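Local coordinates for protein pectate lyase/Amb allergen (Acidovorax citrulli, PDB 4HWV) that probably cleaves pectate as a calcium-binding, secreted lyase of polysaccharide lyase family 1, at residues Q55-N60 with I161-N166; G328-N333 with R473-A478; N351-T356 with N382-A387. All coordinates share one frame; numbering follows the deposited sequence. Where two conformers were deposited one is given.

Contact 1: residues Q55-N60 with I161-N166; sequences QALYGN and ISVPDN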
loop_
_atom_site.group_PDB
_atom_site.type_symbol
_atom_site.label_atom_id
_atom_site.label_comp_id
_atom_site.label_asym_id
_atom_site.label_seq_id
_atom_site.Cartn_x
_atom_site.Cartn_y
_atom_site.Cartn_z
ATOM N N GLN A 55 20.975 -16.589 -10.383
ATOM C CA GLN A 55 21.925 -17.194 -11.310
ATOM C C GLN A 55 22.857 -16.143 -11.925
ATOM O O GLN A 55 24.045 -16.398 -12.141
ATOM C CB GLN A 55 21.230 -17.991 -12.419
ATOM C CG GLN A 55 20.513 -19.255 -11.946
ATOM C CD GLN A 55 21.403 -20.270 -11.231
ATOM O OE1 GLN A 55 22.636 -20.162 -11.202
ATOM N NE2 GLN A 55 20.761 -21.267 -10.631
ATOM N N ALA A 56 22.342 -14.955 -12.213
ATOM C CA ALA A 56 23.196 -13.900 -12.757
ATOM C C ALA A 56 24.269 -13.501 -11.739
ATOM O O ALA A 56 25.459 -13.369 -12.062
ATOM C CB ALA A 56 22.359 -12.704 -13.185
ATOM N N LEU A 57 23.856 -13.338 -10.488
ATOM C CA LEU A 57 24.800 -12.958 -9.436
ATOM C C LEU A 57 25.844 -14.042 -9.176
ATOM O O LEU A 57 26.967 -13.744 -8.751
ATOM C CB LEU A 57 24.038 -12.647 -8.141
ATOM C CG LEU A 57 23.144 -11.403 -8.186
ATOM C CD1 LEU A 57 22.205 -11.387 -7.004
ATOM C CD2 LEU A 57 23.954 -10.111 -8.219
ATOM N N TYR A 58 25.459 -15.294 -9.425
ATOM C CA TYR A 58 26.306 -16.447 -9.130
ATOM C C TYR A 58 26.956 -17.030 -10.393
ATOM O O TYR A 58 27.565 -18.097 -10.351
ATOM C CB TYR A 58 25.489 -17.535 -8.406
ATOM C CG TYR A 58 25.256 -17.264 -6.927
ATOM C CD1 TYR A 58 24.488 -16.178 -6.503
ATOM C CD2 TYR A 58 25.800 -18.100 -5.955
ATOM C CE1 TYR A 58 24.281 -15.925 -5.158
ATOM C CE2 TYR A 58 25.580 -17.864 -4.599
ATOM C CZ TYR A 58 24.823 -16.766 -4.211
ATOM O OH TYR A 58 24.588 -16.491 -2.885
ATOM N N GLY A 59 26.849 -16.333 -11.522
ATOM C CA GLY A 59 27.449 -16.824 -12.754
ATOM C C GLY A 59 27.012 -18.234 -13.096
ATOM O O GLY A 59 27.814 -19.071 -13.531
ATOM N N ASN A 60 25.731 -18.501 -12.868
ATOM C CA ASN A 60 25.113 -19.780 -13.192
ATOM C C ASN A 60 25.666 -20.953 -12.384
ATOM O O ASN A 60 25.533 -22.105 -12.790
ATOM C CB ASN A 60 25.169 -20.044 -14.710
ATOM C CG ASN A 60 24.186 -19.196 -15.440
ATOM O OD1 ASN A 60 22.988 -19.356 -15.253
ATOM N ND2 ASN A 60 24.672 -18.265 -16.260
ATOM N N ILE A 161 19.675 -11.565 -0.479
ATOM C CA ILE A 161 20.324 -11.902 -1.734
ATOM C C ILE A 161 21.745 -11.343 -1.729
ATOM O O ILE A 161 21.940 -10.125 -1.602
ATOM C CB ILE A 161 19.554 -11.298 -2.937
ATOM C CG1 ILE A 161 18.079 -11.723 -2.937
ATOM C CG2 ILE A 161 20.251 -11.663 -4.244
ATOM C CD1 ILE A 161 17.841 -13.216 -3.150
ATOM N N SER A 162 22.737 -12.217 -1.839
ATOM C CA SER A 162 24.136 -11.811 -1.800
ATOM C C SER A 162 24.581 -11.178 -3.126
ATOM O O SER A 162 24.446 -11.788 -4.196
ATOM C CB SER A 162 25.001 -13.035 -1.495
ATOM O OG SER A 162 26.354 -12.664 -1.370
ATOM N N VAL A 163 25.122 -9.967 -3.050
ATOM C CA VAL A 163 25.625 -9.279 -4.248
ATOM C C VAL A 163 27.149 -9.251 -4.228
ATOM O O VAL A 163 27.748 -8.741 -3.288
ATOM C CB VAL A 163 25.078 -7.836 -4.339
ATOM C CG1 VAL A 163 25.598 -7.140 -5.585
ATOM C CG2 VAL A 163 23.547 -7.859 -4.334
ATOM N N PRO A 164 27.790 -9.822 -5.256
ATOM C CA PRO A 164 29.257 -9.921 -5.280
ATOM C C PRO A 164 29.933 -8.706 -5.924
ATOM O O PRO A 164 29.276 -7.769 -6.373
ATOM C CB PRO A 164 29.485 -11.163 -6.150
ATOM C CG PRO A 164 28.388 -11.041 -7.193
ATOM C CD PRO A 164 27.180 -10.515 -6.410
ATOM N N ASP A 165 31.262 -8.738 -5.974
ATOM C CA ASP A 165 32.067 -7.662 -6.550
ATOM C C ASP A 165 31.681 -7.354 -7.980
ATOM O O ASP A 165 31.236 -8.228 -8.734
ATOM C CB ASP A 165 33.547 -8.053 -6.580
ATOM C CG ASP A 165 34.061 -8.484 -5.222
ATOM O OD1 ASP A 165 33.655 -9.569 -4.750
ATOM O OD2 ASP A 165 34.867 -7.745 -4.625
ATOM N N ASN A 166 31.913 -6.103 -8.365
ATOM C CA ASN A 166 31.876 -5.722 -9.772
ATOM C C ASN A 166 30.524 -6.011 -10.404
ATOM O O ASN A 166 30.425 -6.596 -11.477
ATOM C CB ASN A 166 33.012 -6.391 -10.554
ATOM C CG ASN A 166 34.370 -6.115 -9.955
ATOM O OD1 ASN A 166 34.717 -4.970 -9.689
ATOM N ND2 ASN A 166 35.148 -7.169 -9.740
HETATM O O HOH W 1 22.238 -15.074 -2.168
#
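Leu57 holds CG anti to its carbonyl carbon (chi1 -67°), and chi2 of 166° sets CD1. Ile161 holds CG2 anti to its backbone N. These two methyls meet: Leu57 CD1 lies 3.4 Å from Ile161 CG2, tighter than usual van der Waals contact. The two side chains cross at about a right angle. The same CD1 also covers the carbonyl of Ser162, at 3.6 Å from its O. This oxygen is buried here and has no hydrogen-bonding partner in the model.

The other leucine branch serves the proline. Leu57 CD2 is 3.7 Å from Pro164 CD. Pro164 CG in turn lies 3.4 Å from Leu57 O, so the proline ring touches both the side chain and the backbone of the leucine. Val163 points away and adds only a looser touch.

Tyr58 gives the contact its polar margin. Its OH is 3.7 Å from Ser162 CB. A water bridges the segments, 2.8 Å from Tyr58 OH, and accepts from Ser162 N at 2.9 Å. No direct hydrogen bond links the two segments.

A Schellman motif with Gly59 as the C-prime residue ends helix 50-57 here. The helix end packs against the edge strand 160-163 of a four-stranded parallel sheet. Strand 182-185 pairs with that strand through Ile161 and Val163, while Leu57 also touches Ile81 of strand 79-83.

Contact 2: residues G328-N333 with R473-A478; sequences GNHFQN and RITARA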
loop_
_atom_site.group_PDB
_atom_site.type_symbol
_atom_site.label_atom_id
_atom_site.label_comp_id
_atom_site.label_asym_id
_atom_site.label_seq_id
_atom_site.Cartn_x
_atom_site.Cartn_y
_atom_site.Cartn_z
ATOM N N GLY A 328 21.033 15.011 -3.767
ATOM C CA GLY A 328 20.002 15.037 -4.786
ATOM C C GLY A 328 18.826 14.133 -4.493
ATOM O O GLY A 328 18.022 13.847 -5.376
ATOM N N ASN A 329 18.706 13.667 -3.250
ATOM C CA ASN A 329 17.625 12.747 -2.922
ATOM C C ASN A 329 16.380 13.473 -2.451
ATOM O O ASN A 329 16.459 14.581 -1.895
ATOM C CB ASN A 329 18.066 11.761 -1.831
ATOM C CG ASN A 329 19.310 10.973 -2.221
ATOM O OD1 ASN A 329 19.265 10.116 -3.100
ATOM N ND2 ASN A 329 20.430 11.265 -1.563
ATOM N N HIS A 330 15.238 12.829 -2.675
ATOM C CA HIS A 330 13.965 13.241 -2.103
ATOM C C HIS A 330 13.710 12.314 -0.914
ATOM O O HIS A 330 13.561 11.107 -1.090
ATOM C CB HIS A 330 12.871 13.095 -3.157
ATOM C CG HIS A 330 11.573 13.756 -2.801
ATOM N ND1 HIS A 330 10.469 13.655 -3.619
ATOM C CD2 HIS A 330 11.212 14.562 -1.769
ATOM C CE1 HIS A 330 9.470 14.344 -3.092
ATOM N NE2 HIS A 330 9.892 14.900 -1.967
ATOM N N PHE A 331 13.704 12.891 0.294
ATOM C CA PHE A 331 13.445 12.163 1.534
ATOM C C PHE A 331 12.018 12.529 1.949
ATOM O O PHE A 331 11.806 13.540 2.626
ATOM C CB PHE A 331 14.413 12.617 2.631
ATOM C CG PHE A 331 15.882 12.326 2.361
ATOM C CD1 PHE A 331 16.335 11.060 1.954
ATOM C CD2 PHE A 331 16.819 13.318 2.583
ATOM C CE1 PHE A 331 17.696 10.827 1.767
ATOM C CE2 PHE A 331 18.188 13.091 2.407
ATOM C CZ PHE A 331 18.628 11.842 2.022
ATOM N N GLN A 332 11.041 11.728 1.528
ATOM C CA GLN A 332 9.629 12.090 1.663
ATOM C C GLN A 332 8.899 11.146 2.603
ATOM O O GLN A 332 9.005 9.931 2.463
ATOM C CB GLN A 332 8.966 12.069 0.281
ATOM C CG GLN A 332 7.498 12.460 0.299
ATOM C CD GLN A 332 6.867 12.463 -1.075
ATOM O OE1 GLN A 332 7.333 11.795 -1.990
ATOM N NE2 GLN A 332 5.776 13.196 -1.215
ATOM N N ASN A 333 8.158 11.692 3.559
ATOM C CA ASN A 333 7.394 10.844 4.475
ATOM C C ASN A 333 8.268 9.793 5.142
ATOM O O ASN A 333 7.884 8.621 5.241
ATOM C CB ASN A 333 6.217 10.163 3.768
ATOM C CG ASN A 333 5.272 11.142 3.149
ATOM O OD1 ASN A 333 5.277 12.334 3.472
ATOM N ND2 ASN A 333 4.455 10.652 2.237
ATOM N N ARG A 473 12.948 20.963 -8.455
ATOM C CA ARG A 473 13.880 20.230 -9.315
ATOM C C ARG A 473 13.912 18.758 -8.911
ATOM O O ARG A 473 13.741 17.866 -9.736
ATOM C CB ARG A 473 15.303 20.802 -9.210
ATOM C CG ARG A 473 15.563 22.149 -9.885
ATOM C CD ARG A 473 17.013 22.608 -9.612
ATOM N NE ARG A 473 17.350 23.892 -10.230
ATOM C CZ ARG A 473 18.532 24.493 -10.108
ATOM N NH1 ARG A 473 19.504 23.942 -9.390
ATOM N N ILE A 474 14.145 18.512 -7.623
ATOM C CA ILE A 474 14.263 17.149 -7.113
ATOM C C ILE A 474 12.957 16.367 -7.270
ATOM O O ILE A 474 12.977 15.215 -7.707
ATOM C CB ILE A 474 14.770 17.142 -5.664
ATOM C CG1 ILE A 474 16.269 17.504 -5.657
ATOM C CG2 ILE A 474 14.519 15.788 -4.997
ATOM C CD1 ILE A 474 16.908 17.567 -4.282
ATOM N N THR A 475 11.824 16.994 -6.956
ATOM C CA THR A 475 10.542 16.325 -7.152
ATOM C C THR A 475 10.363 15.854 -8.604
ATOM O O THR A 475 9.869 14.748 -8.852
ATOM C CB THR A 475 9.382 17.241 -6.723
ATOM O OG1 THR A 475 9.528 17.544 -5.322
ATOM C CG2 THR A 475 8.036 16.577 -6.990
ATOM N N ALA A 476 10.773 16.689 -9.555
ATOM C CA ALA A 476 10.645 16.366 -10.955
ATOM C C ALA A 476 11.630 15.313 -11.463
ATOM O O ALA A 476 11.291 14.567 -12.372
ATOM C CB ALA A 476 10.743 17.626 -11.807
ATOM N N ARG A 477 12.843 15.266 -10.908
ATOM C CA ARG A 477 13.940 14.540 -11.557
ATOM C C ARG A 477 14.433 13.291 -10.823
ATOM O O ARG A 477 15.144 12.473 -11.418
ATOM C CB ARG A 477 15.123 15.493 -11.776
ATOM C CG ARG A 477 15.990 15.675 -10.544
ATOM C CD ARG A 477 16.777 16.967 -10.552
ATOM N NE ARG A 477 17.679 16.989 -9.401
ATOM C CZ ARG A 477 18.468 18.005 -9.060
ATOM N NH1 ARG A 477 18.467 19.129 -9.765
ATOM N NH2 ARG A 477 19.258 17.894 -8.000
ATOM N N ALA A 478 14.091 13.139 -9.543
ATOM C CA ALA A 478 14.688 12.072 -8.739
ATOM C C ALA A 478 13.999 10.729 -8.913
ATOM O O ALA A 478 12.821 10.659 -9.270
ATOM C CB ALA A 478 14.683 12.467 -7.267
HETATM O O HOH W 2 18.460 14.818 -7.897
HETATM O O HOH W 3 8.912 12.713 -6.322
#
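Ile474 touches Gly328, Asn329 and His330. Its CG2 is anti to the backbone N and lies 3.7 Å from His330 CB. Its CD1, with chi2 of 179°, lies 3.8 Å from Asn329 O and also touches the carbonyl carbon of Gly328. The isoleucine and histidine side chains cross obliquely. Ile474 O accepts from both Arg477 N and Ala478 N at the end of the helix.

Thr475 OG1 comes up to the imidazole at a slant, 3.9 Å from His330 CE1, but its hydrogen bond goes back to Ala471 O. A water lies in the plane of the ring at its edge, 3.3 Å from His330 ND1, and gives a weak bond to Thr475 O. His330 NE2 is bonded to Glu354 OE1, and Gln332 CB covers one ring face near its rim. These contacts limit the rotation of the ring.

Arg477 brings its guanidinium edge to Gly328 CA. Its NE donates to a water at 2.8 Å, and that water donates to Gly328 O at 2.7 Å. The water lies in the guanidinium plane. A salt bridge from NH2 to Glu465 and a bond from NH1 to Asn6 fix the group further. Ala478, the first residue beyond the helix, turns CB toward Gly328 O, 4.1 Å away. The positive phi of Gly328 by itself favours glycine at this position.

Here the late helix 470-477 packs on the outer side of strand 330-332. That strand belongs to a parallel beta-helix, the fold of pectate lyases of family 1.

Contact 3: residues N351-T356 with N382-A387; sequences NYYENT and NVVSLA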
loop_
_atom_site.group_PDB
_atom_site.type_symbol
_atom_site.label_atom_id
_atom_site.label_comp_id
_atom_site.label_asym_id
_atom_site.label_seq_id
_atom_site.Cartn_x
_atom_site.Cartn_y
_atom_site.Cartn_z
ATOM N N ASN A 351 19.689 17.745 -0.731
ATOM C CA ASN A 351 18.549 16.842 -0.608
ATOM C C ASN A 351 17.298 17.647 -0.263
ATOM O O ASN A 351 17.395 18.752 0.275
ATOM C CB ASN A 351 18.806 15.799 0.478
ATOM C CG ASN A 351 20.056 15.009 0.215
ATOM O OD1 ASN A 351 20.091 14.154 -0.679
ATOM N ND2 ASN A 351 21.117 15.319 0.956
ATOM N N TYR A 352 16.139 17.099 -0.618
ATOM C CA TYR A 352 14.853 17.705 -0.291
ATOM C C TYR A 352 14.120 16.782 0.669
ATOM O O TYR A 352 13.740 15.664 0.302
ATOM C CB TYR A 352 14.021 17.891 -1.559
ATOM C CG TYR A 352 12.616 18.402 -1.333
ATOM C CD1 TYR A 352 12.322 19.292 -0.304
ATOM C CD2 TYR A 352 11.587 18.026 -2.178
ATOM C CE1 TYR A 352 11.035 19.766 -0.113
ATOM C CE2 TYR A 352 10.293 18.493 -1.992
ATOM C CZ TYR A 352 10.031 19.367 -0.959
ATOM O OH TYR A 352 8.757 19.860 -0.781
ATOM N N TYR A 353 13.940 17.254 1.900
ATOM C CA TYR A 353 13.160 16.562 2.915
ATOM C C TYR A 353 11.751 17.119 2.892
ATOM O O TYR A 353 11.562 18.338 2.923
ATOM C CB TYR A 353 13.739 16.843 4.290
ATOM C CG TYR A 353 15.128 16.316 4.561
ATOM C CD1 TYR A 353 16.275 16.996 4.120
ATOM C CD2 TYR A 353 15.303 15.159 5.314
ATOM C CE1 TYR A 353 17.548 16.513 4.423
ATOM C CE2 TYR A 353 16.562 14.672 5.613
ATOM C CZ TYR A 353 17.682 15.353 5.181
ATOM O OH TYR A 353 18.936 14.875 5.484
ATOM N N GLU A 354 10.766 16.234 2.881
ATOM C CA GLU A 354 9.378 16.637 2.774
ATOM C C GLU A 354 8.505 15.735 3.631
ATOM O O GLU A 354 8.425 14.522 3.388
ATOM C CB GLU A 354 8.921 16.580 1.311
ATOM C CG GLU A 354 7.474 17.024 1.101
ATOM C CD GLU A 354 6.985 16.918 -0.340
ATOM O OE1 GLU A 354 7.688 16.318 -1.180
ATOM O OE2 GLU A 354 5.884 17.425 -0.618
ATOM N N ASN A 355 7.847 16.316 4.632
ATOM C CA ASN A 355 7.005 15.530 5.530
ATOM C C ASN A 355 6.122 16.473 6.335
ATOM O O ASN A 355 6.151 17.705 6.140
ATOM C CB ASN A 355 7.865 14.650 6.464
ATOM C CG ASN A 355 7.127 13.392 6.960
ATOM O OD1 ASN A 355 5.908 13.286 6.828
ATOM N ND2 ASN A 355 7.863 12.458 7.571
ATOM N N THR A 356 5.342 15.888 7.237
ATOM C CA THR A 356 4.597 16.644 8.225
ATOM C C THR A 356 4.847 16.051 9.599
ATOM O O THR A 356 5.148 14.866 9.721
ATOM C CB THR A 356 3.096 16.638 7.922
ATOM O OG1 THR A 356 2.415 17.397 8.935
ATOM C CG2 THR A 356 2.530 15.216 7.886
ATOM N N ASN A 382 20.584 21.841 1.899
ATOM C CA ASN A 382 19.428 20.951 1.963
ATOM C C ASN A 382 18.182 21.794 2.200
ATOM O O ASN A 382 18.223 22.778 2.957
ATOM C CB ASN A 382 19.585 19.939 3.095
ATOM C CG ASN A 382 20.764 19.002 2.867
ATOM O OD1 ASN A 382 20.678 18.083 2.057
ATOM N ND2 ASN A 382 21.871 19.238 3.572
ATOM N N VAL A 383 17.081 21.396 1.568
ATOM C CA VAL A 383 15.788 22.045 1.765
ATOM C C VAL A 383 14.862 21.124 2.525
ATOM O O VAL A 383 14.772 19.946 2.205
ATOM C CB VAL A 383 15.144 22.397 0.426
ATOM C CG1 VAL A 383 13.723 22.948 0.631
ATOM C CG2 VAL A 383 16.009 23.374 -0.330
ATOM N N VAL A 384 14.180 21.682 3.523
ATOM C CA VAL A 384 13.230 20.937 4.325
ATOM C C VAL A 384 11.866 21.622 4.272
ATOM O O VAL A 384 11.743 22.810 4.595
ATOM C CB VAL A 384 13.706 20.826 5.809
ATOM C CG1 VAL A 384 12.722 19.995 6.643
ATOM C CG2 VAL A 384 15.116 20.270 5.884
ATOM N N SER A 385 10.861 20.869 3.835
ATOM C CA SER A 385 9.470 21.290 3.938
ATOM C C SER A 385 8.818 20.405 4.980
ATOM O O SER A 385 8.616 19.216 4.741
ATOM C CB SER A 385 8.747 21.092 2.612
ATOM O OG SER A 385 7.358 21.334 2.774
ATOM N N LEU A 386 8.511 20.981 6.131
ATOM C CA LEU A 386 8.032 20.207 7.263
ATOM C C LEU A 386 6.787 20.889 7.797
ATOM O O LEU A 386 6.873 21.928 8.463
ATOM C CB LEU A 386 9.135 20.086 8.324
ATOM C CG LEU A 386 8.814 19.200 9.532
ATOM C CD1 LEU A 386 8.285 17.847 9.077
ATOM C CD2 LEU A 386 10.057 19.018 10.373
ATOM N N ALA A 387 5.633 20.317 7.459
ATOM C CA ALA A 387 4.346 20.857 7.872
ATOM C C ALA A 387 3.972 20.381 9.267
ATOM O O ALA A 387 4.704 19.633 9.905
ATOM C CB ALA A 387 3.269 20.459 6.868
HETATM O O HOH W 4 5.613 19.348 3.747
#
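Asn351 and Asn382 lie side by side and point the same way, with amide planes only 7° apart. Asn382 OD1 accepts two bonds, from Asn351 ND2 and from Asn351 N, each at 3.0 Å. The ND2 donor lies in the carbonyl plane, whereas the backbone N is tilted 30° from it. The nearly coplanar amides, joined by ND2 to OD1, tie the two chains just before the strand segments 352-356 and 383-387.

From there the backbones pair in parallel. Val383 N donates to Asn351 O, and Tyr353 N to Val383 O at 2.8 Å. Ser385 N then bonds to Tyr353 O, Asn355 N to Ser385 O, and Ala387 N to Asn355 O.

Tyr352, Val383 and Ser385 share one face. Tyr352 CG is anti to the backbone N (chi1 175°). Its ring edge meets Val383 O, and its OH is 3.6 Å from Ser385 CB. On the other face Tyr353 CD1 packs 3.9 Å from Val384 CG2. A water donates to Asn355 O.

The pairing joins successive coils of the parallel beta-helix. Asn329, Asn351 and Asn382 hold equivalent positions in neighbouring coils and bond from coil to coil, Asn351 OD1 accepting from Asn329 N, as in the asparagine stacks known from this fold. Helix 470-477 packs over Tyr352 and Val383. Strand 330-332 pairs with the other edge of strand 345-356, and strands 423-427 and 430-431 continue beyond strand 376-387.

Contacts 2 and 3 touch, with centres about 10 Å apart. Strands 330-332 and 345-356 are neighbours, so the two contacts share adjacent turns of the parallel beta-helix. Phe331 CD2 packs 3.3 Å from Tyr353 CE2, and Phe331 N lies 2.8 Å from Tyr352 O. Along the chain contact 3 is nested inside the loop closed by contact 2. Contact 1 stands apart, with its centre about 30 Å from that of contact 2 and 37 Å from that of contact 3. From contact 1, the Ile161 side chain is about 11 Å from that of Asp227, a ligand of the calcium ion with Asp278 and Asp282. Contacts 2 and 3 lie away from this site.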